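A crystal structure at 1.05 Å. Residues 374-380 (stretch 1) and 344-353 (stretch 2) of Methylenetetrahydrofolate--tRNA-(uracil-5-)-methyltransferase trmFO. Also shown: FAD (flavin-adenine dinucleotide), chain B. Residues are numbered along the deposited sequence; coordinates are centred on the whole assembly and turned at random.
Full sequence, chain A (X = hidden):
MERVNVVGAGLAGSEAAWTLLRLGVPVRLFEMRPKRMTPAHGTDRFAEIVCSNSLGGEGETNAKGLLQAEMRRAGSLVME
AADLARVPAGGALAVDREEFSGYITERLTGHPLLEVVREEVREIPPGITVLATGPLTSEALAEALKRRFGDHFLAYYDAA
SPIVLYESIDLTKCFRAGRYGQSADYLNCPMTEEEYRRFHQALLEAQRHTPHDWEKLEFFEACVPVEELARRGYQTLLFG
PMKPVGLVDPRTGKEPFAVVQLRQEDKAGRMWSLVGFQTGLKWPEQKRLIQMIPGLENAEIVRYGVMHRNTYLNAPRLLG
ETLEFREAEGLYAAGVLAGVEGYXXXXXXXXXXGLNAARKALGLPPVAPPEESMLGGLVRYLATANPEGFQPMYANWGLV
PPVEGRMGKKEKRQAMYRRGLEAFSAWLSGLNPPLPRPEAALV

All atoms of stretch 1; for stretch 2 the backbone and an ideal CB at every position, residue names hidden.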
# COMPACT_ATOMS: atom_id res chain seq x y z
N MSE A 374 -1.68 -13.03 -1.53
CA MSE A 374 -1.41 -11.70 -1.01
C MSE A 374 -1.52 -10.65 -2.12
O MSE A 374 -2.10 -9.58 -1.92
CB MSE A 374 -0.05 -11.64 -0.33
CG MSE A 374 0.23 -10.33 0.40
SE MSE A 374 -1.12 -9.86 1.73
CE MSE A 374 -1.03 -11.45 2.83
N LEU A 375 -0.99 -10.93 -3.31
CA LEU A 375 -1.13 -9.97 -4.39
C LEU A 375 -2.61 -9.77 -4.73
O LEU A 375 -3.07 -8.65 -4.94
CB LEU A 375 -0.34 -10.38 -5.63
CG LEU A 375 -0.49 -9.42 -6.82
CD1 LEU A 375 -0.15 -7.98 -6.43
CD2 LEU A 375 0.37 -9.89 -7.98
N GLY A 376 -3.37 -10.86 -4.77
CA GLY A 376 -4.79 -10.78 -5.03
C GLY A 376 -5.53 -9.98 -3.97
O GLY A 376 -6.38 -9.15 -4.27
N GLY A 377 -5.21 -10.24 -2.71
CA GLY A 377 -5.84 -9.48 -1.64
C GLY A 377 -5.52 -8.00 -1.76
O GLY A 377 -6.38 -7.15 -1.55
N LEU A 378 -4.28 -7.68 -2.10
CA LEU A 378 -3.87 -6.29 -2.22
C LEU A 378 -4.62 -5.56 -3.34
O LEU A 378 -5.18 -4.49 -3.12
CB LEU A 378 -2.37 -6.24 -2.44
CG LEU A 378 -1.74 -4.86 -2.49
CD1 LEU A 378 -1.98 -4.07 -1.22
CD2 LEU A 378 -0.26 -5.00 -2.78
N VAL A 379 -4.65 -6.14 -4.55
CA VAL A 379 -5.28 -5.43 -5.65
C VAL A 379 -6.79 -5.41 -5.53
O VAL A 379 -7.44 -4.46 -5.98
CB VAL A 379 -4.81 -5.93 -7.04
CG1 VAL A 379 -3.31 -5.75 -7.17
CG2 VAL A 379 -5.23 -7.38 -7.30
N ARG A 380 -7.36 -6.43 -4.91
CA ARG A 380 -8.80 -6.43 -4.70
C ARG A 380 -9.19 -5.37 -3.66
O ARG A 380 -10.25 -4.75 -3.79
CB ARG A 380 -9.33 -7.85 -4.44
CG ARG A 380 -9.16 -8.75 -5.67
CD ARG A 380 -9.52 -10.20 -5.43
NE ARG A 380 -9.15 -11.01 -6.60
CZ ARG A 380 -9.90 -11.16 -7.68
NH1 ARG A 380 -11.10 -10.59 -7.75
NH2 ARG A 380 -9.46 -11.90 -8.70
N UNK A 344 8.27 -4.11 -2.43
CA UNK A 344 7.75 -5.36 -2.93
C UNK A 344 6.34 -5.23 -3.49
O UNK A 344 6.03 -5.76 -4.57
CB UNK A 344 7.77 -6.41 -1.82
N UNK A 345 5.48 -4.53 -2.76
CA UNK A 345 4.12 -4.27 -3.22
C UNK A 345 4.15 -3.52 -4.55
O UNK A 345 3.33 -3.76 -5.44
CB UNK A 345 3.34 -3.47 -2.17
N UNK A 346 5.10 -2.60 -4.67
CA UNK A 346 5.23 -1.84 -5.90
C UNK A 346 5.65 -2.76 -7.05
O UNK A 346 5.04 -2.75 -8.12
CB UNK A 346 6.24 -0.70 -5.72
N UNK A 347 6.68 -3.57 -6.83
CA UNK A 347 7.08 -4.54 -7.85
C UNK A 347 5.94 -5.49 -8.22
O UNK A 347 5.74 -5.79 -9.39
CB UNK A 347 8.29 -5.35 -7.36
N UNK A 348 5.20 -5.95 -7.22
CA UNK A 348 4.15 -6.94 -7.46
C UNK A 348 2.99 -6.36 -8.28
O UNK A 348 2.46 -7.02 -9.18
CB UNK A 348 3.63 -7.48 -6.13
N UNK A 349 2.59 -5.13 -7.96
CA UNK A 349 1.59 -4.48 -8.80
C UNK A 349 2.15 -4.20 -10.20
O UNK A 349 1.41 -4.25 -11.17
CB UNK A 349 1.12 -3.18 -8.15
N UNK A 350 3.45 -3.91 -10.30
CA UNK A 350 4.08 -3.78 -11.61
C UNK A 350 3.96 -5.06 -12.43
O UNK A 350 3.63 -5.03 -13.62
CB UNK A 350 5.55 -3.40 -11.45
N UNK A 351 4.21 -6.20 -11.78
CA UNK A 351 4.01 -7.48 -12.44
C UNK A 351 2.59 -7.60 -13.01
O UNK A 351 2.41 -7.97 -14.17
CB UNK A 351 4.29 -8.62 -11.46
N UNK A 352 1.58 -7.31 -12.20
CA UNK A 352 0.21 -7.50 -12.64
C UNK A 352 -0.17 -6.52 -13.76
O UNK A 352 -0.81 -6.90 -14.74
CB UNK A 352 -0.74 -7.34 -11.45
N UNK A 353 0.22 -5.27 -13.61
CA UNK A 353 -0.07 -4.27 -14.63
C UNK A 353 0.61 -4.64 -15.94
O UNK A 353 0.01 -4.54 -17.01
CB UNK A 353 0.38 -2.88 -14.17
PA FAD B . 9.73 4.66 -7.65
O1A FAD B . 9.96 5.98 -6.98
O2A FAD B . 10.60 3.50 -7.26
O5B FAD B . 9.83 4.80 -9.24
C5B FAD B . 9.19 5.86 -9.93
C4B FAD B . 10.09 6.25 -11.09
O4B FAD B . 9.40 7.15 -11.93
C3B FAD B . 11.35 6.97 -10.62
O3B FAD B . 12.51 6.37 -11.17
C2B FAD B . 11.16 8.40 -11.11
O2B FAD B . 12.36 9.07 -11.46
C1B FAD B . 10.28 8.20 -12.33
N9A FAD B . 9.42 9.31 -12.75
C8A FAD B . 8.59 10.07 -11.97
N7A FAD B . 7.89 10.91 -12.77
C5A FAD B . 8.28 10.68 -14.05
C6A FAD B . 7.91 11.23 -15.27
N6A FAD B . 6.87 12.08 -15.39
N1A FAD B . 8.49 10.76 -16.41
C2A FAD B . 9.45 9.77 -16.37
N3A FAD B . 9.82 9.21 -15.17
C4A FAD B . 9.24 9.68 -14.05
N1 FAD B . 9.38 1.60 0.74
C2 FAD B . 9.75 0.53 1.51
O2 FAD B . 9.26 -0.58 1.33
N3 FAD B . 10.69 0.71 2.51
C4 FAD B . 11.29 1.94 2.76
O4 FAD B . 12.13 2.07 3.65
C4X FAD B . 10.90 3.02 1.96
N5 FAD B . 11.45 4.27 2.16
C5X FAD B . 11.06 5.32 1.35
C6 FAD B . 11.63 6.57 1.56
C7 FAD B . 11.25 7.65 0.77
C7M FAD B . 11.87 9.01 0.99
C8 FAD B . 10.30 7.47 -0.23
C8M FAD B . 9.89 8.63 -1.10
C9 FAD B . 9.74 6.21 -0.44
C9A FAD B . 10.11 5.13 0.35
N10 FAD B . 9.53 3.88 0.16
C10 FAD B . 9.95 2.84 0.96
C1' FAD B . 8.13 3.80 -0.40
C2' FAD B . 8.02 3.00 -1.71
O2' FAD B . 7.90 1.60 -1.48
C3' FAD B . 9.16 3.30 -2.68
O3' FAD B . 9.04 4.66 -3.03
C4' FAD B . 9.14 2.44 -3.94
O4' FAD B . 10.35 2.65 -4.63
C5' FAD B . 7.93 2.74 -4.82
O5' FAD B . 8.10 2.13 -6.08
P FAD B . 7.50 2.84 -7.38
O1P FAD B . 6.04 3.10 -7.22
O2P FAD B . 7.93 2.02 -8.55
O3P FAD B . 8.19 4.29 -7.40

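The two segments are helices crossing at 85°, nearly perpendicular, with axes 10.6 Å apart at closest approach. Stretch 1 presents Leu375, Leu378 and Val379, an apolar surface without charge or side-chain donor, so contact with it should be made by carbon.

Position 344 has nothing of stretch 1 within 5.5 Å of its ideal CB, so stretch 1 sets no preference and many residues would serve; it is Leu344.

At 345 the CA-to-CB bond points sideways, yet the ideal CB lies 4.0 Å from Leu378 CD2. A chain with a methylene near its base would suit, whether aliphatic or long and polar. The residue is Glu345: its CG packs 3.9 Å from Leu378 CD2, while its carboxylate oxygens are hydrogen-bonded elsewhere in the structure.

Position 346 points away from stretch 1, on the side where the FAD lies; a small polar residue is plausible among others. Ser346 OG comes 3.4 Å from FAD O5'. Position 347 is out of reach of stretch 1, which again leaves the choice open; it is Ala347.

Position 348 is the point of closest register: its CA is 6.8 Å from the CA of Leu375. Its CB points toward stretch 1, and the ideal CB is already 3.8 Å from Leu375 CD1, which favours a small residue. Ala348 fits, its CB 3.8 Å from Leu375 CD1; the backbone is approached too, with Leu375 CD2 3.7 Å from Ala348 O.

At 349 the bond is sideways, and the ideal CB stands 5.2 Å from Val379 CG1 and 5.3 Å from Leu375 CD1. That leaves room for a methyl, so Val, Ile or Thr would serve. Thr349 (chi1 p) places CG2 4.1 Å from Val379 CG1, 4.3 Å from Leu378 CD2 and 4.4 Å from Leu375 CD1, so one methyl touches all three.

Position 350 makes no contact with stretch 1. An ideal CB would be 3.1 Å from the O of 347, which favours glycine, although phi/psi of -59/-44 is ordinary helix and would allow others. Gly350 avoids that crowding.

At 351 the ideal CB is 5.4 Å from Leu375 CD2 and points sideways, so a longer apolar chain could reach back. Phe351 does so: its CD2 lies 4.0 Å from Leu375 CD2, which meets the ring at its edge.

Position 352 points toward stretch 1, its ideal CB 4.5 Å from Leu375 CD2 and 5.2 Å from Val379 CG1. A branched aliphatic such as Leu or Ile suits. Leu352 (chi1 t, chi2 p) brings CD2 to 3.9 Å from Val379 CG1.

Position 353 is out of reach, so many residues would serve; it holds Ala353.

Stretch 2 344-353: LESAATGFLA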
# COMPACT_ATOMS: atom_id res chain seq x y z
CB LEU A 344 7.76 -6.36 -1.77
CG LEU A 344 7.06 -7.69 -1.92
CD1 LEU A 344 7.82 -8.53 -2.91
CD2 LEU A 344 6.96 -8.38 -0.56
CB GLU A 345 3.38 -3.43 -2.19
CG GLU A 345 3.02 -4.16 -0.89
CD GLU A 345 4.12 -4.19 0.17
OE1 GLU A 345 5.31 -3.93 -0.12
OE2 GLU A 345 3.78 -4.51 1.33
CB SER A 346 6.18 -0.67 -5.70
OG SER A 346 5.63 0.25 -4.77
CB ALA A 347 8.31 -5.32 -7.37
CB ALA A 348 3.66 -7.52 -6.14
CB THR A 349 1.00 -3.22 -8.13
OG1 THR A 349 2.03 -2.29 -7.82
CG2 THR A 349 0.19 -3.59 -6.87
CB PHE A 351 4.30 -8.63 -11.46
CG PHE A 351 3.71 -9.94 -11.89
CD1 PHE A 351 4.27 -10.68 -12.92
CD2 PHE A 351 2.57 -10.43 -11.27
CE1 PHE A 351 3.71 -11.88 -13.34
CE2 PHE A 351 2.01 -11.64 -11.68
CZ PHE A 351 2.59 -12.36 -12.71
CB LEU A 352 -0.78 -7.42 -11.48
CG LEU A 352 -2.24 -7.70 -11.87
CD1 LEU A 352 -2.43 -9.08 -12.48
CD2 LEU A 352 -3.15 -7.51 -10.68
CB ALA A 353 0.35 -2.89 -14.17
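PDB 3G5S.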